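Local structure of ADP-ribosylglycohydrolase (Thermus thermophilus, 2YZV) at residues E169-L174 and L187-F193; V138-N143 and L175-R180; K77-D81 and A108-Y112; Y119-G125 and R156-A161; L16-V20 and W276-L280. The protein belongs to the ADP-ribosylglycohydrolase family of all-helical proteins and binds two magnesium ions at neighbouring sites. One frame throughout, in Å; residues are numbered along the deposited sequence.

Contact 1. Residues E169-L174 and L187-F193; sequences EVLAWL and LLALEPF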
# COMPACT_ATOMS: atom_id res chain seq x y z
N GLU A 169 -10.20 4.13 -1.67
CA GLU A 169 -10.73 4.39 -3.00
C GLU A 169 -9.82 5.36 -3.74
O GLU A 169 -9.57 5.20 -4.94
CB GLU A 169 -12.15 4.96 -2.91
CG GLU A 169 -13.14 4.01 -2.24
CD GLU A 169 -14.52 4.60 -2.11
OE1 GLU A 169 -14.62 5.82 -1.83
OE2 GLU A 169 -15.51 3.86 -2.28
N VAL A 170 -9.33 6.37 -3.03
CA VAL A 170 -8.43 7.35 -3.63
C VAL A 170 -7.14 6.67 -4.07
O VAL A 170 -6.64 6.92 -5.17
CB VAL A 170 -8.13 8.52 -2.66
CG1 VAL A 170 -7.06 9.44 -3.25
CG2 VAL A 170 -9.40 9.33 -2.39
N LEU A 171 -6.59 5.79 -3.23
CA LEU A 171 -5.36 5.10 -3.61
C LEU A 171 -5.61 4.15 -4.79
O LEU A 171 -4.76 3.99 -5.66
CB LEU A 171 -4.77 4.32 -2.43
CG LEU A 171 -3.41 3.65 -2.69
CD1 LEU A 171 -2.37 4.70 -3.07
CD2 LEU A 171 -2.96 2.90 -1.44
N ALA A 172 -6.79 3.54 -4.84
CA ALA A 172 -7.11 2.64 -5.94
C ALA A 172 -7.08 3.44 -7.24
O ALA A 172 -6.53 3.00 -8.24
CB ALA A 172 -8.48 2.00 -5.73
N TRP A 173 -7.66 4.64 -7.20
CA TRP A 173 -7.69 5.50 -8.38
C TRP A 173 -6.27 5.89 -8.77
O TRP A 173 -5.89 5.80 -9.94
CB TRP A 173 -8.50 6.77 -8.09
CG TRP A 173 -8.57 7.70 -9.27
CD1 TRP A 173 -9.43 7.62 -10.33
CD2 TRP A 173 -7.71 8.82 -9.53
NE1 TRP A 173 -9.16 8.62 -11.24
CE2 TRP A 173 -8.11 9.37 -10.77
CE3 TRP A 173 -6.64 9.41 -8.85
CZ2 TRP A 173 -7.48 10.48 -11.34
CZ3 TRP A 173 -6.01 10.52 -9.41
CH2 TRP A 173 -6.44 11.04 -10.65
N LEU A 174 -5.48 6.30 -7.78
CA LEU A 174 -4.09 6.69 -8.02
C LEU A 174 -3.29 5.58 -8.68
O LEU A 174 -2.56 5.81 -9.64
CB LEU A 174 -3.42 7.09 -6.70
CG LEU A 174 -3.81 8.45 -6.13
CD1 LEU A 174 -3.34 8.54 -4.68
CD2 LEU A 174 -3.18 9.56 -6.97
N LEU A 187 -1.85 12.90 -11.27
CA LEU A 187 -2.04 12.08 -10.07
C LEU A 187 -2.25 12.96 -8.84
O LEU A 187 -3.18 12.75 -8.07
CB LEU A 187 -0.84 11.16 -9.86
CG LEU A 187 -0.66 10.13 -10.99
CD1 LEU A 187 0.69 9.44 -10.89
CD2 LEU A 187 -1.80 9.11 -10.93
N LEU A 188 -1.38 13.95 -8.67
CA LEU A 188 -1.49 14.85 -7.53
C LEU A 188 -2.70 15.78 -7.57
O LEU A 188 -3.18 16.22 -6.54
CB LEU A 188 -0.20 15.67 -7.39
CG LEU A 188 1.06 14.83 -7.19
CD1 LEU A 188 2.29 15.74 -7.20
CD2 LEU A 188 0.96 14.05 -5.88
N ALA A 189 -3.21 16.06 -8.77
CA ALA A 189 -4.37 16.94 -8.90
C ALA A 189 -5.64 16.26 -8.38
O ALA A 189 -6.58 16.94 -7.99
CB ALA A 189 -4.54 17.38 -10.35
N LEU A 190 -5.65 14.93 -8.40
CA LEU A 190 -6.79 14.17 -7.88
C LEU A 190 -8.13 14.75 -8.33
O LEU A 190 -9.08 14.80 -7.56
CB LEU A 190 -6.73 14.17 -6.35
CG LEU A 190 -5.53 13.42 -5.75
CD1 LEU A 190 -5.20 13.93 -4.36
CD2 LEU A 190 -5.84 11.93 -5.73
N GLU A 191 -8.19 15.16 -9.59
CA GLU A 191 -9.38 15.79 -10.16
C GLU A 191 -10.75 15.18 -9.85
O GLU A 191 -11.67 15.89 -9.45
CB GLU A 191 -9.21 15.94 -11.67
CG GLU A 191 -10.25 16.83 -12.33
CD GLU A 191 -9.89 17.19 -13.75
OE1 GLU A 191 -9.73 16.27 -14.58
OE2 GLU A 191 -9.76 18.40 -14.04
N PRO A 192 -10.92 13.86 -10.01
CA PRO A 192 -12.23 13.27 -9.72
C PRO A 192 -12.69 13.36 -8.26
O PRO A 192 -13.86 13.12 -7.96
CB PRO A 192 -12.08 11.83 -10.20
CG PRO A 192 -10.62 11.56 -9.99
CD PRO A 192 -9.98 12.83 -10.49
N PHE A 193 -11.78 13.71 -7.37
CA PHE A 193 -12.11 13.81 -5.95
C PHE A 193 -12.28 15.26 -5.49
O PHE A 193 -12.70 15.51 -4.35
CB PHE A 193 -11.03 13.11 -5.13
CG PHE A 193 -10.92 11.64 -5.42
CD1 PHE A 193 -11.89 10.76 -4.96
CD2 PHE A 193 -9.89 11.15 -6.21
CE1 PHE A 193 -11.83 9.40 -5.28
CE2 PHE A 193 -9.82 9.80 -6.54
CZ PHE A 193 -10.79 8.92 -6.07

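Contact 2. Residues V138-N143 and L175-R180; sequences VLAYEN and LREALR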
# COMPACT_ATOMS: atom_id res chain seq x y z
N VAL A 138 -5.55 -3.78 -7.50
CA VAL A 138 -5.52 -2.94 -8.70
C VAL A 138 -4.81 -3.64 -9.86
O VAL A 138 -5.20 -3.49 -11.02
CB VAL A 138 -4.85 -1.58 -8.41
CG1 VAL A 138 -4.81 -0.74 -9.69
CG2 VAL A 138 -5.64 -0.83 -7.34
N LEU A 139 -3.78 -4.42 -9.55
CA LEU A 139 -3.06 -5.13 -10.61
C LEU A 139 -3.97 -6.09 -11.37
O LEU A 139 -3.89 -6.18 -12.59
CB LEU A 139 -1.87 -5.91 -10.03
CG LEU A 139 -0.49 -5.25 -10.14
CD1 LEU A 139 -0.47 -3.90 -9.45
CD2 LEU A 139 0.54 -6.18 -9.53
N ALA A 140 -4.83 -6.79 -10.64
CA ALA A 140 -5.72 -7.76 -11.26
C ALA A 140 -7.05 -7.19 -11.74
O ALA A 140 -7.60 -7.66 -12.74
CB ALA A 140 -5.98 -8.92 -10.30
N TYR A 141 -7.57 -6.19 -11.05
CA TYR A 141 -8.86 -5.61 -11.43
C TYR A 141 -8.78 -4.18 -11.95
O TYR A 141 -9.75 -3.42 -11.89
CB TYR A 141 -9.82 -5.70 -10.24
CG TYR A 141 -10.30 -7.11 -9.99
CD1 TYR A 141 -11.42 -7.61 -10.66
CD2 TYR A 141 -9.62 -7.95 -9.11
CE1 TYR A 141 -11.84 -8.92 -10.47
CE2 TYR A 141 -10.03 -9.27 -8.92
CZ TYR A 141 -11.14 -9.74 -9.60
OH TYR A 141 -11.56 -11.05 -9.43
N GLU A 142 -7.62 -3.83 -12.50
CA GLU A 142 -7.38 -2.50 -13.05
C GLU A 142 -8.49 -1.99 -13.96
O GLU A 142 -8.91 -0.83 -13.86
CB GLU A 142 -6.08 -2.50 -13.86
CG GLU A 142 -5.71 -1.14 -14.43
CD GLU A 142 -4.80 -1.25 -15.64
OE1 GLU A 142 -3.96 -2.17 -15.67
OE2 GLU A 142 -4.93 -0.40 -16.55
N ASN A 143 -8.97 -2.86 -14.83
CA ASN A 143 -9.99 -2.49 -15.81
C ASN A 143 -11.44 -2.69 -15.41
O ASN A 143 -12.35 -2.35 -16.18
CB ASN A 143 -9.69 -3.22 -17.11
CG ASN A 143 -8.23 -3.11 -17.50
OD1 ASN A 143 -7.70 -2.01 -17.66
ND2 ASN A 143 -7.57 -4.25 -17.65
N LEU A 175 -3.42 4.37 -8.15
CA LEU A 175 -2.67 3.25 -8.71
C LEU A 175 -3.12 2.93 -10.13
O LEU A 175 -2.29 2.69 -11.00
CB LEU A 175 -2.79 2.02 -7.81
CG LEU A 175 -2.14 2.17 -6.43
CD1 LEU A 175 -2.20 0.83 -5.71
CD2 LEU A 175 -0.69 2.63 -6.56
N ARG A 176 -4.43 2.92 -10.37
CA ARG A 176 -4.93 2.62 -11.72
C ARG A 176 -4.38 3.64 -12.71
O ARG A 176 -3.86 3.28 -13.77
CB ARG A 176 -6.46 2.66 -11.76
CG ARG A 176 -7.03 2.25 -13.12
CD ARG A 176 -8.53 2.49 -13.19
NE ARG A 176 -8.83 3.92 -13.24
CZ ARG A 176 -10.04 4.43 -13.09
NH1 ARG A 176 -11.08 3.63 -12.88
NH2 ARG A 176 -10.23 5.74 -13.17
N GLU A 177 -4.48 4.92 -12.37
CA GLU A 177 -4.00 5.98 -13.25
C GLU A 177 -2.50 5.90 -13.47
O GLU A 177 -2.01 6.08 -14.59
CB GLU A 177 -4.39 7.35 -12.70
CG GLU A 177 -5.88 7.59 -12.69
CD GLU A 177 -6.49 7.47 -14.08
OE1 GLU A 177 -6.17 8.32 -14.94
OE2 GLU A 177 -7.27 6.52 -14.30
N ALA A 178 -1.75 5.63 -12.40
CA ALA A 178 -0.31 5.53 -12.52
C ALA A 178 0.08 4.38 -13.43
O ALA A 178 0.97 4.51 -14.27
CB ALA A 178 0.33 5.35 -11.13
N LEU A 179 -0.59 3.24 -13.28
CA LEU A 179 -0.30 2.07 -14.11
C LEU A 179 -0.58 2.34 -15.58
O LEU A 179 0.02 1.72 -16.46
CB LEU A 179 -1.13 0.87 -13.65
CG LEU A 179 -0.75 0.25 -12.30
CD1 LEU A 179 -1.80 -0.79 -11.91
CD2 LEU A 179 0.64 -0.37 -12.38
N ARG A 180 -1.48 3.27 -15.84
CA ARG A 180 -1.85 3.62 -17.20
C ARG A 180 -0.99 4.73 -17.79
O ARG A 180 -1.23 5.18 -18.91
CB ARG A 180 -3.33 4.00 -17.25
CG ARG A 180 -4.23 2.80 -17.02
CD ARG A 180 -5.69 3.16 -16.99
NE ARG A 180 -6.52 1.96 -16.98
CZ ARG A 180 -7.85 1.97 -16.96
NH1 ARG A 180 -8.51 3.12 -16.94
NH2 ARG A 180 -8.52 0.82 -16.97
O HOH W 1 -11.19 0.64 -13.63

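Contact 3. Residues K77-D81 and A108-Y112; sequences KDQMD and ALERY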
# COMPACT_ATOMS: atom_id res chain seq x y z
N LYS A 77 -14.48 -13.39 1.75
CA LYS A 77 -14.51 -14.48 2.72
C LYS A 77 -13.17 -15.23 2.67
O LYS A 77 -12.58 -15.51 3.71
CB LYS A 77 -15.66 -15.44 2.42
CG LYS A 77 -15.72 -16.63 3.35
CD LYS A 77 -16.90 -17.53 3.04
CE LYS A 77 -16.93 -18.73 3.97
NZ LYS A 77 -16.93 -18.30 5.40
N ASP A 78 -12.70 -15.53 1.47
CA ASP A 78 -11.43 -16.24 1.31
C ASP A 78 -10.27 -15.37 1.76
O ASP A 78 -9.28 -15.86 2.31
CB ASP A 78 -11.23 -16.67 -0.15
CG ASP A 78 -9.93 -17.41 -0.36
OD1 ASP A 78 -8.96 -16.79 -0.86
OD2 ASP A 78 -9.86 -18.61 -0.02
N GLN A 79 -10.38 -14.06 1.52
CA GLN A 79 -9.33 -13.15 1.94
C GLN A 79 -9.15 -13.26 3.45
O GLN A 79 -8.03 -13.40 3.94
CB GLN A 79 -9.69 -11.71 1.56
CG GLN A 79 -9.58 -11.42 0.08
CD GLN A 79 -10.28 -10.14 -0.32
OE1 GLN A 79 -10.43 -9.22 0.50
NE2 GLN A 79 -10.69 -10.06 -1.58
N MET A 80 -10.27 -13.21 4.16
CA MET A 80 -10.25 -13.30 5.62
C MET A 80 -9.82 -14.67 6.12
O MET A 80 -9.17 -14.76 7.16
CB MET A 80 -11.62 -12.91 6.18
CG MET A 80 -11.94 -11.42 6.02
SD MET A 80 -10.86 -10.35 7.01
CE MET A 80 -11.81 -10.26 8.54
N ASP A 81 -10.17 -15.73 5.40
CA ASP A 81 -9.75 -17.06 5.82
C ASP A 81 -8.22 -17.07 5.82
O ASP A 81 -7.59 -17.62 6.73
CB ASP A 81 -10.25 -18.15 4.85
CG ASP A 81 -11.75 -18.38 4.96
OD1 ASP A 81 -12.29 -18.28 6.08
OD2 ASP A 81 -12.37 -18.68 3.92
N ALA A 108 -10.93 -7.47 14.08
CA ALA A 108 -11.70 -7.78 12.89
C ALA A 108 -11.58 -9.27 12.58
O ALA A 108 -12.57 -9.93 12.24
CB ALA A 108 -11.20 -6.95 11.71
N LEU A 109 -10.37 -9.81 12.69
CA LEU A 109 -10.17 -11.23 12.41
C LEU A 109 -10.92 -12.12 13.39
O LEU A 109 -11.49 -13.14 12.99
CB LEU A 109 -8.67 -11.55 12.43
CG LEU A 109 -7.86 -10.82 11.35
CD1 LEU A 109 -6.39 -11.19 11.48
CD2 LEU A 109 -8.38 -11.19 9.97
N GLU A 110 -10.94 -11.76 14.67
CA GLU A 110 -11.66 -12.56 15.65
C GLU A 110 -13.17 -12.38 15.49
O GLU A 110 -13.94 -13.28 15.82
CB GLU A 110 -11.23 -12.18 17.07
CG GLU A 110 -9.80 -12.57 17.42
CD GLU A 110 -9.56 -14.08 17.38
OE1 GLU A 110 -10.55 -14.85 17.33
OE2 GLU A 110 -8.38 -14.49 17.40
N ARG A 111 -13.58 -11.21 15.00
CA ARG A 111 -15.00 -10.96 14.77
C ARG A 111 -15.45 -11.89 13.65
O ARG A 111 -16.50 -12.52 13.74
CB ARG A 111 -15.22 -9.49 14.36
CG ARG A 111 -16.66 -9.12 14.06
CD ARG A 111 -16.80 -7.63 13.76
NE ARG A 111 -16.62 -6.78 14.95
CZ ARG A 111 -15.62 -5.93 15.13
NH1 ARG A 111 -14.68 -5.78 14.21
NH2 ARG A 111 -15.57 -5.20 16.24
N TYR A 112 -14.64 -11.98 12.60
CA TYR A 112 -14.94 -12.85 11.47
C TYR A 112 -14.96 -14.32 11.92
O TYR A 112 -15.86 -15.08 11.56
CB TYR A 112 -13.89 -12.68 10.36
CG TYR A 112 -13.99 -13.74 9.30
CD1 TYR A 112 -15.10 -13.83 8.47
CD2 TYR A 112 -12.98 -14.70 9.15
CE1 TYR A 112 -15.23 -14.83 7.52
CE2 TYR A 112 -13.09 -15.71 8.20
CZ TYR A 112 -14.22 -15.77 7.40
OH TYR A 112 -14.35 -16.77 6.46

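Contact 4. Residues Y119-G125 and R156-A161; sequences YAGDEAG and RTTHGA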
# COMPACT_ATOMS: atom_id res chain seq x y z
N TYR A 119 -16.83 -8.84 6.19
CA TYR A 119 -16.63 -7.40 6.29
C TYR A 119 -16.68 -7.05 7.77
O TYR A 119 -17.57 -6.34 8.23
CB TYR A 119 -17.72 -6.67 5.51
CG TYR A 119 -17.71 -7.02 4.04
CD1 TYR A 119 -16.63 -6.68 3.23
CD2 TYR A 119 -18.77 -7.72 3.46
CE1 TYR A 119 -16.60 -7.02 1.88
CE2 TYR A 119 -18.75 -8.06 2.11
CZ TYR A 119 -17.66 -7.71 1.33
OH TYR A 119 -17.64 -8.05 -0.00
N ALA A 120 -15.69 -7.56 8.49
CA ALA A 120 -15.60 -7.40 9.94
C ALA A 120 -15.02 -6.10 10.47
O ALA A 120 -14.83 -5.96 11.67
CB ALA A 120 -14.84 -8.58 10.52
N GLY A 121 -14.73 -5.16 9.58
CA GLY A 121 -14.19 -3.90 10.05
C GLY A 121 -15.26 -3.11 10.78
O GLY A 121 -16.45 -3.25 10.48
N ASP A 122 -14.86 -2.32 11.77
CA ASP A 122 -15.81 -1.50 12.51
C ASP A 122 -15.48 -0.03 12.34
O ASP A 122 -14.44 0.32 11.78
CB ASP A 122 -15.83 -1.89 14.00
CG ASP A 122 -14.46 -1.78 14.65
OD1 ASP A 122 -13.84 -0.71 14.55
OD2 ASP A 122 -14.02 -2.77 15.26
N GLU A 123 -16.36 0.84 12.82
CA GLU A 123 -16.18 2.28 12.69
C GLU A 123 -14.98 2.84 13.44
O GLU A 123 -14.59 3.98 13.22
CB GLU A 123 -17.46 2.99 13.15
CG GLU A 123 -18.67 2.65 12.29
CD GLU A 123 -19.97 3.15 12.87
OE1 GLU A 123 -20.37 2.69 13.96
OE2 GLU A 123 -20.60 4.02 12.23
N ALA A 124 -14.37 2.03 14.31
CA ALA A 124 -13.20 2.48 15.05
C ALA A 124 -11.93 2.27 14.24
O ALA A 124 -10.87 2.80 14.57
CB ALA A 124 -13.10 1.73 16.38
N GLY A 125 -12.05 1.50 13.16
CA GLY A 125 -10.89 1.23 12.32
C GLY A 125 -10.63 2.28 11.26
O GLY A 125 -11.11 2.16 10.13
N ARG A 156 -13.08 -2.85 3.81
CA ARG A 156 -14.10 -3.19 4.80
C ARG A 156 -13.90 -4.50 5.54
O ARG A 156 -14.51 -4.72 6.60
CB ARG A 156 -15.49 -3.16 4.15
CG ARG A 156 -16.00 -1.76 3.86
CD ARG A 156 -17.35 -1.81 3.16
NE ARG A 156 -18.31 -2.58 3.94
CZ ARG A 156 -19.08 -3.54 3.44
NH1 ARG A 156 -19.00 -3.86 2.16
NH2 ARG A 156 -19.92 -4.19 4.24
N THR A 157 -13.06 -5.38 5.01
CA THR A 157 -12.81 -6.65 5.68
C THR A 157 -12.18 -6.42 7.05
O THR A 157 -12.46 -7.16 7.99
CB THR A 157 -11.86 -7.54 4.86
OG1 THR A 157 -10.65 -6.83 4.56
CG2 THR A 157 -12.53 -8.00 3.57
N THR A 158 -11.36 -5.38 7.18
CA THR A 158 -10.69 -5.10 8.44
C THR A 158 -10.88 -3.69 9.01
O THR A 158 -10.65 -3.47 10.21
CB THR A 158 -9.17 -5.34 8.31
OG1 THR A 158 -8.65 -4.47 7.30
CG2 THR A 158 -8.89 -6.79 7.93
N HIS A 159 -11.30 -2.75 8.17
CA HIS A 159 -11.49 -1.37 8.61
C HIS A 159 -12.83 -0.83 8.13
O HIS A 159 -13.20 -0.99 6.97
CB HIS A 159 -10.37 -0.47 8.06
CG HIS A 159 -9.02 -0.79 8.62
ND1 HIS A 159 -8.40 -2.01 8.42
CD2 HIS A 159 -8.18 -0.06 9.38
CE1 HIS A 159 -7.23 -2.01 9.03
NE2 HIS A 159 -7.07 -0.84 9.62
N GLY A 160 -13.56 -0.16 9.03
CA GLY A 160 -14.86 0.37 8.66
C GLY A 160 -15.07 1.87 8.75
O GLY A 160 -16.16 2.35 8.44
N ALA A 161 -14.05 2.62 9.18
CA ALA A 161 -14.18 4.07 9.29
C ALA A 161 -14.31 4.71 7.91
O ALA A 161 -13.59 4.35 6.97
CB ALA A 161 -12.98 4.65 10.03
O HOH W 2 -19.11 -4.18 7.24
O HOH W 3 -16.39 -2.86 7.70
O HOH W 4 -12.19 -2.04 11.96

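Contact 5. Residues L16-V20 and W276-L280; sequences LGLAV and WLRAL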
# COMPACT_ATOMS: atom_id res chain seq x y z
N LEU A 16 6.41 -4.90 -5.99
CA LEU A 16 7.71 -4.97 -5.33
C LEU A 16 7.99 -3.69 -4.54
O LEU A 16 8.59 -3.73 -3.47
CB LEU A 16 8.82 -5.21 -6.35
CG LEU A 16 9.09 -6.65 -6.82
CD1 LEU A 16 9.69 -7.43 -5.67
CD2 LEU A 16 7.82 -7.30 -7.32
N GLY A 17 7.54 -2.55 -5.07
CA GLY A 17 7.75 -1.29 -4.38
C GLY A 17 7.08 -1.29 -3.01
O GLY A 17 7.59 -0.70 -2.06
N LEU A 18 5.93 -1.95 -2.93
CA LEU A 18 5.19 -2.05 -1.67
C LEU A 18 6.09 -2.72 -0.62
O LEU A 18 6.27 -2.19 0.48
CB LEU A 18 3.92 -2.88 -1.89
CG LEU A 18 2.89 -3.05 -0.78
CD1 LEU A 18 1.64 -3.69 -1.37
CD2 LEU A 18 3.43 -3.90 0.37
N ALA A 19 6.64 -3.87 -0.97
CA ALA A 19 7.51 -4.63 -0.07
C ALA A 19 8.81 -3.91 0.25
O ALA A 19 9.31 -3.97 1.37
CB ALA A 19 7.79 -6.01 -0.65
N VAL A 20 9.38 -3.25 -0.75
CA VAL A 20 10.62 -2.50 -0.55
C VAL A 20 10.37 -1.40 0.48
O VAL A 20 11.17 -1.20 1.39
CB VAL A 20 11.11 -1.89 -1.89
CG1 VAL A 20 12.17 -0.83 -1.63
CG2 VAL A 20 11.68 -2.99 -2.78
N TRP A 276 18.26 -2.80 -3.44
CA TRP A 276 17.09 -2.95 -2.57
C TRP A 276 16.32 -4.20 -2.98
O TRP A 276 15.89 -4.98 -2.13
CB TRP A 276 16.18 -1.71 -2.66
CG TRP A 276 16.73 -0.49 -1.98
CD1 TRP A 276 17.87 -0.40 -1.23
CD2 TRP A 276 16.14 0.82 -1.95
NE1 TRP A 276 18.03 0.87 -0.75
CE2 TRP A 276 16.99 1.65 -1.18
CE3 TRP A 276 14.98 1.38 -2.51
CZ2 TRP A 276 16.71 3.01 -0.95
CZ3 TRP A 276 14.71 2.73 -2.29
CH2 TRP A 276 15.57 3.53 -1.51
N LEU A 277 16.14 -4.38 -4.28
CA LEU A 277 15.43 -5.54 -4.80
C LEU A 277 16.20 -6.84 -4.53
O LEU A 277 15.60 -7.85 -4.15
CB LEU A 277 15.18 -5.38 -6.30
CG LEU A 277 14.22 -4.27 -6.72
CD1 LEU A 277 14.24 -4.11 -8.24
CD2 LEU A 277 12.81 -4.59 -6.24
N ARG A 278 17.51 -6.82 -4.73
CA ARG A 278 18.30 -8.02 -4.51
C ARG A 278 18.29 -8.48 -3.05
O ARG A 278 18.46 -9.67 -2.77
CB ARG A 278 19.75 -7.81 -4.96
CG ARG A 278 19.93 -7.87 -6.48
CD ARG A 278 21.41 -7.87 -6.86
NE ARG A 278 22.03 -6.56 -6.70
CZ ARG A 278 21.83 -5.54 -7.53
NH1 ARG A 278 21.02 -5.68 -8.58
NH2 ARG A 278 22.44 -4.38 -7.32
N ALA A 279 18.09 -7.54 -2.13
CA ALA A 279 18.07 -7.86 -0.71
C ALA A 279 16.67 -8.23 -0.21
O ALA A 279 16.52 -8.76 0.89
CB ALA A 279 18.60 -6.67 0.08
N LEU A 280 15.66 -7.94 -1.02
CA LEU A 280 14.26 -8.19 -0.67
C LEU A 280 13.85 -9.65 -0.49
O LEU A 280 14.03 -10.48 -1.38
CB LEU A 280 13.36 -7.53 -1.73
CG LEU A 280 11.87 -7.48 -1.42
CD1 LEU A 280 11.61 -6.55 -0.24
CD2 LEU A 280 11.13 -6.96 -2.65

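Contact 1. Residues E169-L174 and L187-F193
Residues 169-174 form a regular turn and a half within helix 162-179, whereas 187-193 change conformation midway: the helix 184-189 gives way at Leu190, which has positive phi, and the chain re-coils as a short 3-10 segment tied by Phe193 N to Leu190 O (2.9 Å). CA atoms are nearest at Leu174-Leu187 (6.1 Å) and at Val170-Phe193 (7.8 Å). No hydrogen bond crosses, so the union rests on side chains. Trp173 packs against the 3-10 segment that follows the break. Pro192 CG lies over one indole face, 3.7 Å from the centroid of the Trp173 five-membered ring, a CH-pi contact, and Phe193 turns its edge to the Trp173 face in an offset edge-to-face pair with centroids 5.3 Å apart and planes at 86°. The Phe193 ring in turn receives Val170 CG2 over one face, 3.8 Å from its centroid. Deeper in, Leu190 CD2 fills the space between Val170 CG1 (3.7 Å) and Leu174 CD2 (3.8 Å). The contact closes a helical hairpin whose inner edge continues into the protein: helix 221-234 meets Val170, Leu174 and Leu187 through Leu225, Leu229 and Phe232, while helix 252-267 packs on Leu171, Leu174 and Leu187.

Contact 2. Residues V138-N143 and L175-R180
Arg180, just past the end of helix 162-179, spans two residues of the opposite segment along the edge of its guanidinium: NE donates to Glu142 OE2 (2.9 Å) in a salt bridge, and Arg180 NH2 donates to Asn143 OD1 (3.0 Å). The other carboxylate oxygen of Glu142 forms a salt bridge with Arg11, so this acid links three parts of the chain. One turn back, water 1 joins Glu142 O (2.7 Å) to Arg176 NH1 (3.1 Å), while Arg176 NE is held by Glu177 OE2 (3.2 Å) on its own helix. Beneath this polar layer, Val138 CG1 fits against Leu175 CB (3.9 Å) and Leu179 CD1 (3.7 Å), and Leu139 CD1 lies 4.2 Å from Leu179 CD1. The contact thus joins the C-terminal ends of helices 135-141 and 162-179 in the helical bundle. Helix 4-26 meets both Leu139 and Leu179, helix 252-267 packs against Leu175 and Leu179, and helix 283-298 lies on Leu139 and Ala140.

Contact 3. Residues K77-D81 and A108-Y112
The hydroxyl of Tyr112 is the polar hub of this contact and is engaged both as donor and as acceptor. It donates to Asp81 OD1, with Tyr112 OH and Asp81 OD1 only 2.6 Å apart, and it accepts from the ammonium group of Lys77, whose NZ lies 3.2 Å from Tyr112 OH. Lys77 and Asp81 are one helical turn apart, so the phenol end is held between two side chains of the same helix; the backbone there keeps its usual pairing, Asp81 N to Lys77 O at 3.0 Å. Across the interface, Tyr112 N is likewise satisfied within its helix, by Ala108 O at 2.9 Å. This is a steep crossing of helices 76-89 and 105-115, their local axes 10.9 Å apart at closest approach and inclined at -114°, within the all-helical ADP-ribosylglycohydrolase fold. At that angle the helices share a short interface, filled largely by Met80 and Tyr112. Met80 CB sits over the Tyr112 ring, 3.8 Å from its centroid, in a CH-pi contact, and Met80 CE reaches Leu109 CD2 (3.8 Å) and Tyr112 CB (3.7 Å). Charges directed elsewhere also have partners: Asp78 forms salt bridges with Arg72 and Arg82, Glu110 with Arg88, and Arg111 with Asp122, while Arg111 also donates to Ala120 O.

Contact 4. Residues Y119-G125 and R156-A161
Backbone hydrogen bonds join these two loops in the same chain direction, with neighbouring CA atoms only 3.9 Å apart at Tyr119-Thr157 and 4.0 Å at Gly121-His159. Gly121 N donates to Arg156 O (3.0 Å), Ala161 N to Gly125 O (3.1 Å), and, weakly, Gly160 N to Asp122 O (2.9 Å). At Gly121 and Gly160 the close approach needs the absence of a side chain: a CB on either would clash with the facing backbone. Within 119-125, Asp122 to Gly125 makes a type I beta turn, reinforced by an Asx turn in which Ala124 N donates to Asp122 OD1 (2.8 Å). Waters fill gaps in the direct pairing. Water 2 joins Tyr119 O to Arg156 NH2, water 3 bridges Gly121 O and Arg156 O, and water 4 connects Asp122 N with Thr158 O. The main side-chain interaction is a cation-pi stack, the guanidinium of Arg156 lying flat on the Tyr119 ring with Arg156 CZ 4.2 Å from the ring centroid; Tyr119 OH is hydrogen-bonded to Arg153. Thr158 OG1 and His159 ND1 are hydrogen-bonded at 2.7 Å, and Arg133 also reaches Thr158 OG1. The His159 side chain is about 10 Å from a magnesium ion. The direct hydrogen bonds between the loops are all main chain to main chain, consistent with a pairing that depends more on backbone shape than on side-chain polarity, apart from the Arg156-Tyr119 stack.

Contact 5. Residues L16-V20 and W276-L280
This is a wholly apolar, buried contact between the N-terminal helix 4-26 and the end of the short helix 274-279, made by segments 16-20 and 276-280, with 255 residues between them. No hydrogen bond crosses it, and all six touching residues are hydrophobic. The CA atoms come nearest at Val20 and Leu280, 6.8 Å apart. Leu280, just beyond its helix, points into the face made by Leu16, Ala19 and Val20: its CD2 lies 3.4 Å from Leu16 CD1 and 4.0 Å from Val20 CG2, while Leu280 CD1 is 3.9 Å from Ala19 CB. The methyls of Val20 are shared out, CG1 meeting Trp276 CE3 at 3.7 Å and Val20 CG2 meeting Leu277 CD2 at 4.0 Å. Leu277 CD2 also approaches Leu16 CB (4.0 Å), so one helical face of 16-20, with residues spaced three and four apart, meets the side chains of the last helical turn and the residue after it. Outside the pair, Met286 of helix 283-298 touches Ala19 and Leu280, and the indole nitrogen of Trp276 is hydrogen-bonded to Glu41. The side chain of Ala19 is about 11 Å from a bound magnesium ion. Such hydrophobic helix packing, here drawing the beginning and the late part of the chain together, is typical of the core of an all-helical globular fold.

Contacts 2, 3 and 5 are buried, contacts 1 and 4 partly so, and the chemistry varies from one to the next. Contact 5 is purely apolar and closes a long loop of chain within which the other four are nested. Contacts 1 and 2 both use helix 162-179 and touch, through Leu187 against Glu177; the first relies on aromatic packing, the second adds a salt bridge near the helix ends. Contacts 3 and 4 are also neighbours, joined by the salt bridge Arg111 to Asp122 and by Met80 packing against Thr157, but one crosses two helices while the other pairs loop backbones. Contacts 4 and 5 lie on opposite sides of the chain's centre.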